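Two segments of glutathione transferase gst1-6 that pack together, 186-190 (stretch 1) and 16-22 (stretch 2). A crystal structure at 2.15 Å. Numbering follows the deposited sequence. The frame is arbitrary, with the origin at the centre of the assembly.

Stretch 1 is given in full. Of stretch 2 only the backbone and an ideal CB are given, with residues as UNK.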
# COMPACT_ATOMS: atom_id res chain seq x y z
N ALA B 186 23.40 -6.00 -8.01
CA ALA B 186 24.32 -6.22 -9.12
C ALA B 186 23.66 -5.73 -10.40
O ALA B 186 24.31 -5.58 -11.42
CB ALA B 186 24.66 -7.70 -9.24
N GLU B 187 22.35 -5.48 -10.33
CA GLU B 187 21.63 -5.01 -11.51
C GLU B 187 21.26 -3.53 -11.42
O GLU B 187 20.70 -2.96 -12.36
CB GLU B 187 20.39 -5.88 -11.75
CG GLU B 187 20.73 -7.36 -11.88
CD GLU B 187 19.59 -8.19 -12.43
OE1 GLU B 187 19.68 -9.43 -12.39
OE2 GLU B 187 18.59 -7.60 -12.91
N MET B 188 21.57 -2.90 -10.29
CA MET B 188 21.30 -1.47 -10.13
C MET B 188 22.58 -0.76 -10.60
O MET B 188 23.66 -1.04 -10.11
CB MET B 188 21.01 -1.11 -8.67
CG MET B 188 19.81 -1.81 -8.05
SD MET B 188 18.22 -1.28 -8.73
CE MET B 188 17.85 -2.63 -9.90
N PRO B 189 22.45 0.17 -11.56
CA PRO B 189 23.60 0.92 -12.09
C PRO B 189 24.41 1.67 -11.03
O PRO B 189 23.89 2.56 -10.37
CB PRO B 189 22.95 1.86 -13.11
CG PRO B 189 21.77 1.06 -13.59
CD PRO B 189 21.22 0.51 -12.29
N ASP B 190 25.69 1.32 -10.90
CA ASP B 190 26.58 1.95 -9.93
C ASP B 190 26.00 1.90 -8.52
O ASP B 190 25.84 2.94 -7.87
CB ASP B 190 26.85 3.41 -10.29
CG ASP B 190 27.38 3.57 -11.70
OD1 ASP B 190 28.25 2.78 -12.11
OD2 ASP B 190 26.93 4.51 -12.39
N UNK B 16 14.94 6.96 -6.97
CA UNK B 16 16.33 7.26 -7.29
C UNK B 16 16.91 6.10 -8.11
O UNK B 16 17.45 6.30 -9.20
CB UNK B 16 17.15 7.50 -6.02
N UNK B 17 16.81 4.89 -7.58
CA UNK B 17 17.33 3.72 -8.26
C UNK B 17 16.65 3.52 -9.61
O UNK B 17 17.30 3.36 -10.64
CB UNK B 17 17.15 2.48 -7.39
N UNK B 18 15.32 3.54 -9.60
CA UNK B 18 14.56 3.36 -10.82
C UNK B 18 15.03 4.40 -11.84
O UNK B 18 15.28 4.07 -13.00
CB UNK B 18 13.06 3.48 -10.56
N UNK B 19 15.17 5.65 -11.40
CA UNK B 19 15.61 6.73 -12.28
C UNK B 19 16.90 6.37 -13.01
O UNK B 19 17.01 6.60 -14.22
CB UNK B 19 15.81 8.02 -11.48
N UNK B 20 17.85 5.82 -12.27
CA UNK B 20 19.15 5.44 -12.83
C UNK B 20 19.00 4.34 -13.86
O UNK B 20 19.64 4.36 -14.91
CB UNK B 20 20.10 4.99 -11.72
N UNK B 21 18.16 3.36 -13.55
CA UNK B 21 17.93 2.23 -14.44
C UNK B 21 17.31 2.62 -15.78
O UNK B 21 17.56 1.94 -16.78
CB UNK B 21 17.03 1.21 -13.74
N UNK B 22 16.52 3.69 -15.81
CA UNK B 22 15.84 4.12 -17.03
C UNK B 22 16.35 5.41 -17.68
O UNK B 22 15.75 5.90 -18.65
CB UNK B 22 14.35 4.30 -16.72

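Residues 16–21 carry the dihedral angles of a helix, and stretch 1, an irregular segment, passes along one flank of it. Glu187, Met188 and Pro189 supply the surface: a carbonyl oxygen, a thioether and a proline ring.

At position 16 the ideal CB has nothing of stretch 1 within 5.5 Å, so this contact sets no preference beyond tolerance of a helix. The residue is Ile16, and its O accepts a hydrogen bond from N of position 20 (3.1 Å).

Position 17 is more informative. Its CA-to-CB bond points sideways, yet the ideal CB lies 4.1 Å from SD of Met188. No polar group competes at this point, so an apolar side chain is favoured; leucine, methionine or isoleucine would all be plausible, and alanine would leave a thinner contact. The deposited residue is Leu17, whose CG approaches Met188 SD to 3.8 Å, an apolar contact between side chains. Its chi1 of -105° lies between the standard wells.

Position 18 directs its CB away from stretch 1 and position 19 is out of reach, so neither is restrained by this contact. They are Leu18 and Ala19.

Position 20 points toward stretch 1, with the ideal CB 4.5 Å from CB of Pro189. The proline ring invites aliphatic carbon, while the neighbouring carbonyl offers an acceptor; a long chain with an apolar stem would suit, as would a medium-sized aliphatic residue. Here it is Lys20. Its CB lies 4.4 Å from CB of Pro189 and its CD 3.9 Å from O of Pro189, but the end of the chain leads away, leaving NZ clear of stretch 1. The lysine therefore contributes its methylenes to the contact rather than its charge.

Position 21 sets out sideways, its ideal CB 4.5 Å from CD of Pro189 and 5.5 Å from CE of Met188. A flexible chain could pass along these groups toward the carbonyl of Glu187, making lysine, arginine, glutamine or methionine reasonable. Lys21 follows that course: its CG packs 3.7 Å from CD of Pro189, its CE comes 4.3 Å from CE of Met188, and the same CE reaches 3.0 Å from O of Glu187. This last approach is close, but it is made by carbon, and the lysine forms no hydrogen bond or salt bridge with stretch 1. An off-well chi1 of -110° precedes a nearly extended outer chain.

Position 22 is again out of reach, and stretch 1 places no demand on it. It is Leu22, whose N donates to O of Leu18 (3.1 Å).

Stretch 2, residues 16-22: ILLAKKL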
# COMPACT_ATOMS: atom_id res chain seq x y z
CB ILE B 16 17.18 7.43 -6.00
CG1 ILE B 16 16.72 8.67 -5.23
CG2 ILE B 16 18.66 7.52 -6.35
CD1 ILE B 16 16.82 9.97 -6.01
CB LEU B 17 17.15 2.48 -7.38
CG LEU B 17 18.36 1.88 -6.65
CD1 LEU B 17 19.44 2.92 -6.46
CD2 LEU B 17 17.92 1.30 -5.32
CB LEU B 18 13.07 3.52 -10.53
CG LEU B 18 12.04 3.31 -11.64
CD1 LEU B 18 12.07 4.49 -12.60
CD2 LEU B 18 12.33 2.00 -12.36
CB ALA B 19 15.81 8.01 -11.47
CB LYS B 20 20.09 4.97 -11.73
CG LYS B 20 20.32 5.99 -10.61
CD LYS B 20 21.45 5.54 -9.69
CE LYS B 20 21.59 6.49 -8.50
NZ LYS B 20 21.74 7.91 -8.93
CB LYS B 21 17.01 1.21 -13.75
CG LYS B 21 17.68 -0.10 -13.35
CD LYS B 21 17.97 -0.96 -14.55
CE LYS B 21 18.38 -2.36 -14.13
NZ LYS B 21 18.69 -3.24 -15.29
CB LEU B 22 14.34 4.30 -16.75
CG LEU B 22 13.53 3.15 -16.15
CD1 LEU B 22 12.16 3.66 -15.77
CD2 LEU B 22 13.43 1.99 -17.14
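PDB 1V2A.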